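Local structure of acetyltransferase, GNAT family protein (Mycobacterium smegmatis, 6C37) at residues R22-R27 against S68-E73; M129-C134 against Q194-R199. The protein binds coenzyme A in a GNAT fold and probably transfers acetyl groups to the N-terminal alanine of proteins. All coordinates share one frame; numbering follows the deposited sequence.

How the contacts relate
From the N terminus the chain runs out of strand 17-23 into a loop at residues 22-27, the first half of contact 1. Forty residues follow, helix and loop without a strand, before helix 63-75 returns at 68-73 and closes that loop. The chain then builds the central strands of the GNAT sheet and enters helix 122-135, where contact 2 opens at 129-134. It closes after 59 further residues, rich in strand, at 194-199 and the start of helix 196-202. The two loops lie in series, neither nested nor crossed. Their centres are 23 Å apart: contact 1 joins an early strand end to a helix, contact 2 joins two helices.

Contact 1 of 2, residues R22-R27 against S68-E73; sequences RPVRMR and SGLRAE
R71 lies along the loop V24-M26 and meets it through CG, CD and the two terminal nitrogens. Its CB points at the loop, and R71 CG slides past V24 with V24 CG2 4.1 Å away, the two side chains running in opposite directions. R71 CD comes next, 3.8 Å from the carbonyl oxygen V24 O. There the chain bends (chi3 -68°), which brings the guanidinium alongside the loop backbone. R71 NH1 lies 4.2 Å from R25 CA, while R71 NH2 is 3.7 Å from M26 CE and also close to M26 CG. The guanidinium meets these atoms obliquely and makes van der Waals contact with them.

M26 CE also reaches S68, one helical turn before R71, 3.1 Å from S68 OG; that hydroxyl is hydrogen-bonded to P64 O within its own helix. M26 gets there because its chain bends at chi2 (-63°), swinging the thioether end toward the helix. V24 CG2 packs against L70 CB at 4.3 Å, the apolar part of the contact.

Away from the helix, the R25 guanidinium lies over a face of that of R22, R25 CZ 3.6 Å above the R22 plane and over its centre. R22 NH1 donates to P23 O almost within its own plane. R22 also forms salt bridges with D28 (through NH1) and E85 (through NE), which probably offset part of the positive charge.

V24 also touches W63 and C67 of the same helix as R71, and P81 and V83 of strand 80-86, with L70 also resting on P81. The contact thus lays helix 63-75 beside the exit of strand 17-23, which pairs antiparallel with strand 80-86, at the surface of the GNAT domain.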
loop_
_atom_site.group_PDB
_atom_site.type_symbol
_atom_site.label_atom_id
_atom_site.label_comp_id
_atom_site.label_asym_id
_atom_site.label_seq_id
_atom_site.Cartn_x
_atom_site.Cartn_y
_atom_site.Cartn_z
ATOM N N ARG A 22 -0.787 8.984 -6.017
ATOM C CA ARG A 22 0.158 9.725 -6.847
ATOM C C ARG A 22 1.568 9.545 -6.278
ATOM O O ARG A 22 1.732 9.163 -5.109
ATOM C CB ARG A 22 -0.234 11.214 -6.932
ATOM C CG ARG A 22 -0.471 11.862 -5.597
ATOM C CD ARG A 22 0.799 12.481 -5.062
ATOM N NE ARG A 22 0.570 13.263 -3.861
ATOM C CZ ARG A 22 1.515 13.510 -2.965
ATOM N NH1 ARG A 22 2.741 13.034 -3.161
ATOM N NH2 ARG A 22 1.241 14.234 -1.885
ATOM N N PRO A 23 2.609 9.804 -7.078
ATOM C CA PRO A 23 3.977 9.523 -6.617
ATOM C C PRO A 23 4.398 10.339 -5.405
ATOM O O PRO A 23 4.044 11.514 -5.253
ATOM C CB PRO A 23 4.837 9.884 -7.828
ATOM C CG PRO A 23 3.946 9.718 -8.978
ATOM C CD PRO A 23 2.586 10.155 -8.510
ATOM N N VAL A 24 5.208 9.708 -4.555
ATOM C CA VAL A 24 5.899 10.414 -3.480
ATOM C C VAL A 24 6.693 11.586 -4.065
ATOM O O VAL A 24 7.186 11.509 -5.203
ATOM C CB VAL A 24 6.810 9.467 -2.674
ATOM C CG1 VAL A 24 5.972 8.469 -1.874
ATOM C CG2 VAL A 24 7.789 8.723 -3.581
ATOM N N ARG A 25 6.769 12.686 -3.301
ATOM C CA ARG A 25 7.487 13.910 -3.656
ATOM C C ARG A 25 8.314 14.392 -2.475
ATOM O O ARG A 25 8.039 14.061 -1.324
ATOM C CB ARG A 25 6.580 15.107 -4.005
ATOM C CG ARG A 25 5.334 14.865 -4.735
ATOM C CD ARG A 25 4.824 16.197 -5.243
ATOM N NE ARG A 25 3.741 16.745 -4.430
ATOM C CZ ARG A 25 2.459 16.545 -4.707
ATOM N NH1 ARG A 25 2.130 15.798 -5.751
ATOM N NH2 ARG A 25 1.508 17.084 -3.950
ATOM N N MET A 26 9.284 15.267 -2.768
ATOM C CA MET A 26 10.093 15.850 -1.700
ATOM C C MET A 26 9.247 16.676 -0.737
ATOM O O MET A 26 9.503 16.692 0.474
ATOM C CB MET A 26 11.205 16.705 -2.296
ATOM C CG MET A 26 12.291 15.891 -2.958
ATOM S SD MET A 26 13.170 14.814 -1.797
ATOM C CE MET A 26 14.144 13.854 -2.939
ATOM N N ARG A 27 8.232 17.365 -1.256
ATOM C CA ARG A 27 7.387 18.238 -0.450
ATOM C C ARG A 27 6.514 17.471 0.538
ATOM O O ARG A 27 5.890 18.097 1.400
ATOM C CB ARG A 27 6.522 19.087 -1.385
ATOM C CG ARG A 27 5.780 20.245 -0.755
ATOM C CD ARG A 27 4.449 20.468 -1.479
ATOM N NE ARG A 27 3.327 19.842 -0.778
ATOM C CZ ARG A 27 2.164 19.549 -1.347
ATOM N NH1 ARG A 27 1.968 19.816 -2.632
ATOM N NH2 ARG A 27 1.200 18.985 -0.638
ATOM N N SER A 68 14.280 9.981 -2.123
ATOM C CA SER A 68 15.228 9.708 -3.205
ATOM C C SER A 68 15.412 8.212 -3.404
ATOM O O SER A 68 15.456 7.728 -4.542
ATOM C CB SER A 68 16.574 10.371 -2.916
ATOM O OG SER A 68 16.419 11.767 -2.704
ATOM N N GLY A 69 15.501 7.458 -2.308
ATOM C CA GLY A 69 15.634 6.019 -2.435
ATOM C C GLY A 69 14.416 5.384 -3.073
ATOM O O GLY A 69 14.539 4.539 -3.962
ATOM N N LEU A 70 13.222 5.798 -2.643
ATOM C CA LEU A 70 12.003 5.253 -3.229
ATOM C C LEU A 70 11.921 5.561 -4.716
ATOM O O LEU A 70 11.535 4.702 -5.517
ATOM C CB LEU A 70 10.773 5.809 -2.508
ATOM C CG LEU A 70 10.609 5.435 -1.026
ATOM C CD1 LEU A 70 9.361 6.099 -0.467
ATOM C CD2 LEU A 70 10.532 3.938 -0.837
ATOM N N ARG A 71 12.270 6.786 -5.106
ATOM C CA ARG A 71 12.139 7.148 -6.511
ATOM C C ARG A 71 13.214 6.477 -7.356
ATOM O O ARG A 71 12.959 6.155 -8.520
ATOM C CB ARG A 71 12.168 8.669 -6.675
ATOM C CG ARG A 71 10.932 9.341 -6.063
ATOM C CD ARG A 71 10.607 10.683 -6.726
ATOM N NE ARG A 71 11.627 11.682 -6.433
ATOM C CZ ARG A 71 11.418 12.999 -6.462
ATOM N NH1 ARG A 71 10.214 13.480 -6.763
ATOM N NH2 ARG A 71 12.411 13.833 -6.175
ATOM N N ALA A 72 14.392 6.221 -6.782
ATOM C CA ALA A 72 15.421 5.484 -7.510
ATOM C C ALA A 72 14.988 4.047 -7.778
ATOM O O ALA A 72 15.196 3.531 -8.880
ATOM C CB ALA A 72 16.737 5.514 -6.738
ATOM N N GLU A 73 14.375 3.390 -6.785
ATOM C CA GLU A 73 13.828 2.056 -7.008
ATOM C C GLU A 73 12.728 2.082 -8.054
ATOM O O GLU A 73 12.611 1.157 -8.864
ATOM C CB GLU A 73 13.301 1.477 -5.695
ATOM C CG GLU A 73 14.381 1.166 -4.703
ATOM C CD GLU A 73 15.413 0.224 -5.281
ATOM O OE1 GLU A 73 15.007 -0.792 -5.885
ATOM O OE2 GLU A 73 16.622 0.508 -5.147
#

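Contact 2 of 2, residues M129-C134 against Q194-R199; sequences MGLDHC and QSAAHR
D132, on helix 122-135, faces the first turn of helix 196-202, and D132 CA is 6.1 Å from A196 CA. Residues 129-134 are helical throughout, whereas 194-195 are loop and the helix starts at A196, so the carboxylate meets a helix N terminus where backbone N-H groups have no preceding turn to bind. Both of its oxygens are used. D132 OD1 accepts from A196 N at 2.7 Å through its syn lone pair, with an N-H...acceptor angle of 153°. D132 OD2 takes A197 N at 3.0 Å, also from the syn side but 15° out of the carboxylate plane, and the straighter of the two bonds (163°). Two bonds on two oxygens fix the rotation of the carboxylate, and the partial positive charge of the helix start would favour its negative charge.

S195 CB comes within 3.4 Å of D132 OD2, and A196 CB and A197 CB lie beside the carboxylate as well. The S195 hydroxyl caps its own helix instead: S195 OG turns back over the first turn, where it accepts from H198 N at 3.0 Å. Beside this polar grip L131 CD2 touches A196 CB at 4.2 Å; both side chains also pack on V161 of helix 152-161.

S195 is the N-cap of helix 196-202, and D132 adds two hydrogen bonds from another helix to the same N terminus, on A196 N and A197 N. The pairing anchors this late helix to helix 122-135, the GNAT helix that follows the cofactor-binding loop and carries the acetyl-CoA-binding T124 near its start.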
loop_
_atom_site.group_PDB
_atom_site.type_symbol
_atom_site.label_atom_id
_atom_site.label_comp_id
_atom_site.label_asym_id
_atom_site.label_seq_id
_atom_site.Cartn_x
_atom_site.Cartn_y
_atom_site.Cartn_z
ATOM N N MET A 129 -7.634 0.307 -6.321
ATOM C CA MET A 129 -7.124 1.036 -7.476
ATOM C C MET A 129 -5.649 0.719 -7.727
ATOM O O MET A 129 -5.228 0.642 -8.885
ATOM C CB MET A 129 -7.370 2.544 -7.320
ATOM C CG MET A 129 -6.560 3.258 -6.265
ATOM S SD MET A 129 -7.114 5.000 -6.186
ATOM C CE MET A 129 -8.872 4.778 -5.994
ATOM N N GLY A 130 -4.862 0.476 -6.672
ATOM C CA GLY A 130 -3.485 0.057 -6.877
ATOM C C GLY A 130 -3.392 -1.289 -7.577
ATOM O O GLY A 130 -2.568 -1.479 -8.480
ATOM N N LEU A 131 -4.250 -2.229 -7.181
ATOM C CA LEU A 131 -4.292 -3.536 -7.831
ATOM C C LEU A 131 -4.652 -3.399 -9.306
ATOM O O LEU A 131 -3.992 -3.984 -10.172
ATOM C CB LEU A 131 -5.297 -4.440 -7.117
ATOM C CG LEU A 131 -5.423 -5.877 -7.618
ATOM C CD1 LEU A 131 -4.100 -6.613 -7.460
ATOM C CD2 LEU A 131 -6.533 -6.581 -6.840
ATOM N N ASP A 132 -5.711 -2.637 -9.610
ATOM C CA ASP A 132 -6.092 -2.419 -11.004
ATOM C C ASP A 132 -4.939 -1.835 -11.809
ATOM O O ASP A 132 -4.727 -2.217 -12.967
ATOM C CB ASP A 132 -7.300 -1.484 -11.087
ATOM C CG ASP A 132 -8.575 -2.144 -10.644
ATOM O OD1 ASP A 132 -8.658 -3.390 -10.678
ATOM O OD2 ASP A 132 -9.517 -1.411 -10.261
ATOM N N HIS A 133 -4.203 -0.890 -11.220
ATOM C CA HIS A 133 -3.054 -0.300 -11.893
ATOM C C HIS A 133 -1.985 -1.351 -12.159
ATOM O O HIS A 133 -1.392 -1.380 -13.240
ATOM C CB HIS A 133 -2.486 0.837 -11.047
ATOM C CG HIS A 133 -1.449 1.653 -11.745
ATOM N ND1 HIS A 133 -1.754 2.513 -12.781
ATOM C CD2 HIS A 133 -0.115 1.755 -11.550
ATOM C CE1 HIS A 133 -0.648 3.104 -13.195
ATOM N NE2 HIS A 133 0.360 2.666 -12.461
ATOM N N CYS A 134 -1.737 -2.233 -11.188
ATOM C CA CYS A 134 -0.752 -3.299 -11.389
ATOM C C CYS A 134 -1.128 -4.206 -12.558
ATOM O O CYS A 134 -0.261 -4.597 -13.350
ATOM C CB CYS A 134 -0.621 -4.138 -10.118
ATOM S SG CYS A 134 0.236 -3.342 -8.759
ATOM N N GLN A 194 -14.285 -8.269 -13.348
ATOM C CA GLN A 194 -14.344 -6.820 -13.420
ATOM C C GLN A 194 -13.165 -6.257 -12.635
ATOM O O GLN A 194 -12.491 -6.977 -11.899
ATOM C CB GLN A 194 -15.675 -6.293 -12.858
ATOM C CG GLN A 194 -16.930 -6.791 -13.590
ATOM C CD GLN A 194 -17.339 -5.938 -14.808
ATOM O OE1 GLN A 194 -16.545 -5.153 -15.351
ATOM N NE2 GLN A 194 -18.593 -6.094 -15.232
ATOM N N SER A 195 -12.909 -4.961 -12.789
ATOM C CA SER A 195 -11.820 -4.356 -12.034
ATOM C C SER A 195 -12.125 -4.415 -10.542
ATOM O O SER A 195 -13.276 -4.568 -10.117
ATOM C CB SER A 195 -11.584 -2.907 -12.468
ATOM O OG SER A 195 -12.657 -2.072 -12.070
ATOM N N ALA A 196 -11.066 -4.309 -9.737
ATOM C CA ALA A 196 -11.262 -4.258 -8.292
ATOM C C ALA A 196 -12.098 -3.046 -7.893
ATOM O O ALA A 196 -12.917 -3.129 -6.974
ATOM C CB ALA A 196 -9.912 -4.260 -7.569
ATOM N N ALA A 197 -11.919 -1.912 -8.577
ATOM C CA ALA A 197 -12.768 -0.752 -8.307
ATOM C C ALA A 197 -14.237 -1.070 -8.568
ATOM O O ALA A 197 -15.116 -0.751 -7.754
ATOM C CB ALA A 197 -12.318 0.430 -9.162
ATOM N N HIS A 198 -14.518 -1.698 -9.712
ATOM C CA HIS A 198 -15.881 -2.112 -10.039
ATOM C C HIS A 198 -16.456 -3.029 -8.965
ATOM O O HIS A 198 -17.627 -2.895 -8.580
ATOM C CB HIS A 198 -15.875 -2.796 -11.410
ATOM C CG HIS A 198 -17.231 -2.976 -12.015
ATOM N ND1 HIS A 198 -18.110 -3.952 -11.597
ATOM C CD2 HIS A 198 -17.858 -2.303 -13.010
ATOM C CE1 HIS A 198 -19.222 -3.871 -12.305
ATOM N NE2 HIS A 198 -19.096 -2.878 -13.168
ATOM N N ARG A 199 -15.647 -3.971 -8.473
ATOM C CA ARG A 199 -16.081 -4.854 -7.395
ATOM C C ARG A 199 -16.449 -4.064 -6.137
ATOM O O ARG A 199 -17.463 -4.356 -5.487
ATOM C CB ARG A 199 -14.980 -5.885 -7.112
ATOM C CG ARG A 199 -15.140 -6.693 -5.842
ATOM C CD ARG A 199 -13.888 -7.541 -5.595
ATOM N NE ARG A 199 -13.975 -8.325 -4.364
ATOM C CZ ARG A 199 -14.178 -9.640 -4.322
ATOM N NH1 ARG A 199 -14.299 -10.339 -5.447
ATOM N NH2 ARG A 199 -14.240 -10.262 -3.150
#